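Local atomic coordinates of inosine-uridine nucleoside N-ribohydrolase (Xanthomonas oryzae pv. oryzae, PDB entry 4KL0), a protein that binds calcium and probably belongs to the nucleoside hydrolases, which cleave the N-glycosidic bond of nucleosides, although its own activity is not established. Residues E240-N245 with L368-L373; D85-P90 with H247-Y252. All coordinates share one frame; numbering follows the deposited sequence.

Contact 1: residues E240-N245 with L368-L373; sequences EGIARN and LAKAAL
The backbones come closest at I242 and K370, whose CA atoms lie 5.7 Å apart, where helix 236-243 meets the C-terminal turn of helix 358-372. I242 buries more surface here than any other residue. Its CG1 occupies the crowded position between backbone N and carbonyl carbon (chi1 57°), which leaves CG2 beside the N, directed at the other helix. From there I242 CG2 touches A369 CB at 3.8 Å. L373, the first residue past its helix, crosses the isoleucine obliquely, and its CD1 rests 3.6 Å from I242 CB. Beyond its first torsion (chi1 -68°) the K370 chain is extended through to NZ, so that K370 CE passes 4.4 Å from G241 CA. Where that chain ends, K370 NZ stands 4.5 Å from R244 NH1, near the guanidinium plane, while G241 CA lies against one face of the same guanidinium, displaced toward its rim. A water receives a weak hydrogen bond from N245 ND2 and donates one to L373 O, 2.7 Å away. Two like charges this close would probably repel, but K370 NZ forms a salt bridge with E12, which should offset the cost. With carbon-to-carbon approaches closest and polar linkage left to that water, cohesion between the segments is chiefly apolar.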
loop_
_atom_site.group_PDB
_atom_site.type_symbol
_atom_site.label_atom_id
_atom_site.label_comp_id
_atom_site.label_asym_id
_atom_site.label_seq_id
_atom_site.Cartn_x
_atom_site.Cartn_y
_atom_site.Cartn_z
ATOM N N GLU A 240 8.439 7.985 -14.880
ATOM C CA GLU A 240 9.588 8.566 -15.548
ATOM C C GLU A 240 10.049 9.790 -14.781
ATOM O O GLU A 240 11.228 9.941 -14.580
ATOM C CB GLU A 240 9.308 8.896 -17.028
ATOM C CG GLU A 240 8.987 7.632 -17.912
ATOM C CD GLU A 240 10.166 6.730 -18.241
ATOM O OE1 GLU A 240 11.322 7.014 -17.847
ATOM O OE2 GLU A 240 9.955 5.691 -18.912
ATOM N N GLY A 241 9.097 10.566 -14.276
ATOM C CA GLY A 241 9.382 11.699 -13.384
ATOM C C GLY A 241 10.203 11.374 -12.159
ATOM O O GLY A 241 11.097 12.123 -11.766
ATOM N N ILE A 242 9.924 10.232 -11.539
ATOM C CA ILE A 242 10.636 9.910 -10.307
ATOM C C ILE A 242 11.979 9.238 -10.548
ATOM O O ILE A 242 12.813 9.173 -9.646
ATOM C CB ILE A 242 9.797 9.056 -9.282
ATOM C CG1 ILE A 242 9.295 7.743 -9.894
ATOM C CG2 ILE A 242 8.607 9.867 -8.784
ATOM C CD1 ILE A 242 8.436 6.993 -8.875
ATOM N N ALA A 243 12.202 8.741 -11.757
ATOM C CA ALA A 243 13.464 8.122 -12.069
ATOM C C ALA A 243 14.458 9.149 -12.662
ATOM O O ALA A 243 15.648 8.868 -12.761
ATOM C CB ALA A 243 13.245 6.971 -13.003
ATOM N N ARG A 244 13.953 10.338 -12.951
ATOM C CA ARG A 244 14.674 11.299 -13.807
ATOM C C ARG A 244 16.065 11.642 -13.262
ATOM O O ARG A 244 17.038 11.751 -14.014
ATOM C CB ARG A 244 13.814 12.565 -14.009
ATOM C CG ARG A 244 14.290 13.561 -15.097
ATOM C CD ARG A 244 13.145 14.546 -15.446
ATOM N NE ARG A 244 12.037 13.911 -16.165
ATOM C CZ ARG A 244 10.745 14.073 -15.857
ATOM N NH1 ARG A 244 10.373 14.824 -14.816
ATOM N NH2 ARG A 244 9.809 13.460 -16.566
ATOM N N ASN A 245 16.163 11.778 -11.956
ATOM C CA ASN A 245 17.406 12.225 -11.364
ATOM C C ASN A 245 18.282 11.131 -10.793
ATOM O O ASN A 245 19.183 11.424 -9.995
ATOM C CB ASN A 245 17.123 13.258 -10.296
ATOM C CG ASN A 245 16.205 14.323 -10.778
ATOM O OD1 ASN A 245 16.463 14.944 -11.814
ATOM N ND2 ASN A 245 15.105 14.542 -10.057
ATOM N N LEU A 368 4.330 14.288 -3.889
ATOM C CA LEU A 368 4.920 13.626 -2.749
ATOM C C LEU A 368 6.088 12.722 -3.162
ATOM O O LEU A 368 7.116 12.729 -2.495
ATOM C CB LEU A 368 3.843 12.839 -2.005
ATOM C CG LEU A 368 2.695 13.626 -1.341
ATOM C CD1 LEU A 368 1.576 12.663 -0.997
ATOM C CD2 LEU A 368 3.165 14.338 -0.060
ATOM N N ALA A 369 5.927 11.933 -4.234
ATOM C CA ALA A 369 7.008 11.022 -4.596
ATOM C C ALA A 369 8.254 11.796 -5.052
ATOM O O ALA A 369 9.396 11.479 -4.648
ATOM C CB ALA A 369 6.580 10.099 -5.624
ATOM N N LYS A 370 8.056 12.860 -5.828
ATOM C CA LYS A 370 9.248 13.619 -6.268
ATOM C C LYS A 370 9.952 14.316 -5.119
ATOM O O LYS A 370 11.208 14.329 -5.063
ATOM C CB LYS A 370 8.904 14.681 -7.322
ATOM C CG LYS A 370 8.476 14.142 -8.649
ATOM C CD LYS A 370 7.934 15.301 -9.487
ATOM C CE LYS A 370 7.750 14.929 -10.943
ATOM N NZ LYS A 370 7.367 16.167 -11.770
ATOM N N ALA A 371 9.184 14.891 -4.186
ATOM C CA ALA A 371 9.800 15.576 -3.039
ATOM C C ALA A 371 10.574 14.580 -2.159
ATOM O O ALA A 371 11.656 14.892 -1.631
ATOM C CB ALA A 371 8.728 16.351 -2.228
ATOM N N ALA A 372 10.046 13.352 -2.057
ATOM C CA ALA A 372 10.612 12.332 -1.195
ATOM C C ALA A 372 11.986 11.900 -1.717
ATOM O O ALA A 372 12.828 11.427 -0.934
ATOM C CB ALA A 372 9.632 11.102 -1.105
ATOM N N LEU A 373 12.195 12.020 -3.029
ATOM C CA LEU A 373 13.401 11.481 -3.656
ATOM C C LEU A 373 14.471 12.539 -3.924
ATOM O O LEU A 373 15.419 12.260 -4.638
ATOM C CB LEU A 373 13.076 10.740 -4.933
ATOM C CG LEU A 373 12.051 9.631 -4.722
ATOM C CD1 LEU A 373 11.527 9.135 -6.083
ATOM C CD2 LEU A 373 12.746 8.506 -3.981
HETATM O O HOH W 1 15.470 12.361 -7.359
#

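Contact 2: residues D85-P90 with H247-Y252; sequences DRLALP and HPVGEY
A Schellman motif ends helix 70-86 on one side of this contact, with A88 as the C-prime residue at positive phi, and on the other an N-cap histidine starts helix 248-269; a helix C-terminus thus faces a helix N-terminus in the nucleoside hydrolase-like fold. H247 has CG anti to its backbone N (chi1 -167°), and the ring is turned so that ND1 faces back into its own helix. There H247 ND1 accepts from V249 N, 2.9 Å away, with an N-H...N angle of 162° and the donor only 4° out of the ring plane. This capping bond fixes the ring's rotation and directs its CE1-NE2 edge across the gap, where R86 O lies near the ring plane, 3.3 Å from H247 CE1.

R86 runs extended from CG to NE. The start of its chain packs against V249, R86 CB lying 3.8 Å from V249 CG2, and farther along it crosses the P248 ring obliquely, with R86 CD 4.1 Å from P248 CG. Its guanidinium turns back to its own helix, where NH1 bonds to G82 O. The two methyls of V249 divide the work: CG2, beside the backbone N, meets R86, whereas CG1, anti to that N, is directed at L87. T47 and V83 also touch V249, placing this valine among three helices. L87 completes the apolar part more loosely, its CD2 4.3 Å from V249 CG1.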
loop_
_atom_site.group_PDB
_atom_site.type_symbol
_atom_site.label_atom_id
_atom_site.label_comp_id
_atom_site.label_asym_id
_atom_site.label_seq_id
_atom_site.Cartn_x
_atom_site.Cartn_y
_atom_site.Cartn_z
ATOM N N ASP A 85 16.171 2.667 3.982
ATOM C CA ASP A 85 17.553 3.172 4.118
ATOM C C ASP A 85 17.883 4.212 3.028
ATOM O O ASP A 85 18.415 5.308 3.303
ATOM C CB ASP A 85 18.538 2.016 4.007
ATOM C CG ASP A 85 18.562 1.106 5.232
ATOM O OD1 ASP A 85 18.028 1.456 6.327
ATOM O OD2 ASP A 85 19.160 0.017 5.069
ATOM N N ARG A 86 17.520 3.907 1.783
ATOM C CA ARG A 86 17.765 4.811 0.618
ATOM C C ARG A 86 16.855 6.047 0.585
ATOM O O ARG A 86 17.095 7.018 -0.131
ATOM C CB ARG A 86 17.611 4.003 -0.659
ATOM C CG ARG A 86 18.714 2.967 -0.743
ATOM C CD ARG A 86 18.486 2.006 -1.904
ATOM N NE ARG A 86 19.614 1.085 -2.124
ATOM C CZ ARG A 86 19.871 -0.008 -1.405
ATOM N NH1 ARG A 86 19.172 -0.322 -0.330
ATOM N NH2 ARG A 86 20.913 -0.775 -1.731
ATOM N N LEU A 87 15.769 5.995 1.349
ATOM C CA LEU A 87 14.877 7.148 1.515
ATOM C C LEU A 87 15.249 7.938 2.771
ATOM O O LEU A 87 14.546 8.849 3.147
ATOM C CB LEU A 87 13.410 6.666 1.677
ATOM C CG LEU A 87 12.752 5.999 0.476
ATOM C CD1 LEU A 87 11.371 5.446 0.945
ATOM C CD2 LEU A 87 12.600 6.985 -0.710
ATOM N N ALA A 88 16.362 7.606 3.418
ATOM C CA ALA A 88 16.761 8.256 4.683
ATOM C C ALA A 88 15.625 8.231 5.715
ATOM O O ALA A 88 15.266 9.252 6.342
ATOM C CB ALA A 88 17.229 9.687 4.444
ATOM N N LEU A 89 15.022 7.048 5.839
ATOM C CA LEU A 89 14.161 6.740 6.959
ATOM C C LEU A 89 14.887 5.647 7.727
ATOM O O LEU A 89 14.465 4.472 7.759
ATOM C CB LEU A 89 12.830 6.243 6.444
ATOM C CG LEU A 89 11.943 7.322 5.818
ATOM C CD1 LEU A 89 10.765 6.607 5.109
ATOM C CD2 LEU A 89 11.439 8.368 6.842
ATOM N N PRO A 90 16.003 5.999 8.389
ATOM C CA PRO A 90 16.831 4.952 8.970
ATOM C C PRO A 90 16.272 4.172 10.178
ATOM O O PRO A 90 16.815 3.102 10.502
ATOM C CB PRO A 90 18.050 5.756 9.490
ATOM C CG PRO A 90 17.483 7.002 9.841
ATOM C CD PRO A 90 16.515 7.341 8.738
ATOM N N HIS A 247 17.609 8.661 -8.646
ATOM C CA HIS A 247 17.462 8.102 -7.296
ATOM C C HIS A 247 17.240 6.599 -7.444
ATOM O O HIS A 247 16.409 6.191 -8.260
ATOM C CB HIS A 247 16.271 8.720 -6.545
ATOM C CG HIS A 247 16.265 8.422 -5.077
ATOM N ND1 HIS A 247 16.127 7.137 -4.575
ATOM C CD2 HIS A 247 16.353 9.241 -4.000
ATOM C CE1 HIS A 247 16.154 7.186 -3.251
ATOM N NE2 HIS A 247 16.268 8.457 -2.883
ATOM N N PRO A 248 17.975 5.768 -6.666
ATOM C CA PRO A 248 17.815 4.310 -6.880
ATOM C C PRO A 248 16.380 3.819 -6.642
ATOM O O PRO A 248 15.982 2.839 -7.260
ATOM C CB PRO A 248 18.744 3.672 -5.830
ATOM C CG PRO A 248 19.021 4.789 -4.824
ATOM C CD PRO A 248 19.021 6.058 -5.667
ATOM N N VAL A 249 15.632 4.481 -5.757
ATOM C CA VAL A 249 14.288 3.980 -5.495
ATOM C C VAL A 249 13.382 4.393 -6.620
ATOM O O VAL A 249 12.513 3.646 -7.061
ATOM C CB VAL A 249 13.772 4.477 -4.132
ATOM C CG1 VAL A 249 12.298 4.115 -3.962
ATOM C CG2 VAL A 249 14.648 3.867 -3.005
ATOM N N GLY A 250 13.617 5.602 -7.155
ATOM C CA GLY A 250 12.891 6.012 -8.353
ATOM C C GLY A 250 13.156 5.144 -9.593
ATOM O O GLY A 250 12.217 4.806 -10.315
ATOM N N GLU A 251 14.426 4.784 -9.838
ATOM C CA GLU A 251 14.759 3.933 -10.968
ATOM C C GLU A 251 14.179 2.527 -10.729
ATOM O O GLU A 251 13.667 1.904 -11.651
ATOM C CB GLU A 251 16.284 3.813 -11.153
ATOM C CG GLU A 251 16.946 5.160 -11.547
ATOM C CD GLU A 251 18.460 5.051 -11.651
ATOM O OE1 GLU A 251 19.028 4.137 -10.995
ATOM O OE2 GLU A 251 19.082 5.867 -12.413
ATOM N N TYR A 252 14.292 2.015 -9.513
ATOM C CA TYR A 252 13.610 0.733 -9.216
ATOM C C TYR A 252 12.122 0.782 -9.586
ATOM O O TYR A 252 11.610 -0.147 -10.248
ATOM C CB TYR A 252 13.787 0.336 -7.744
ATOM C CG TYR A 252 12.791 -0.686 -7.203
ATOM C CD1 TYR A 252 11.640 -0.252 -6.526
ATOM C CD2 TYR A 252 12.942 -2.039 -7.451
ATOM C CE1 TYR A 252 10.709 -1.155 -6.047
ATOM C CE2 TYR A 252 12.020 -2.957 -6.966
ATOM C CZ TYR A 252 10.893 -2.506 -6.290
ATOM O OH TYR A 252 9.962 -3.418 -5.827
#

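The centres of contacts 1 and 2 lie 10 Å apart, on the same side of the chain's centre, and the two touch directly: L373 CD2 of contact 1 is 3.6 Å from L87 CD2 of contact 2. Along the chain their segments alternate, 85-90, 240-245, 247-252, 368-373, so the connections cross. Helices 236-243 and 248-269 are consecutive, and the short link between them places one segment of each contact side by side. The ends of helices 70-86 and 358-372 therefore meet this helical pair at neighbouring points, tying early, middle and C-terminal parts of the chain together at the periphery. Contact 2 is nearer the calcium site, with the V249 side chain about 11 Å from that of D42.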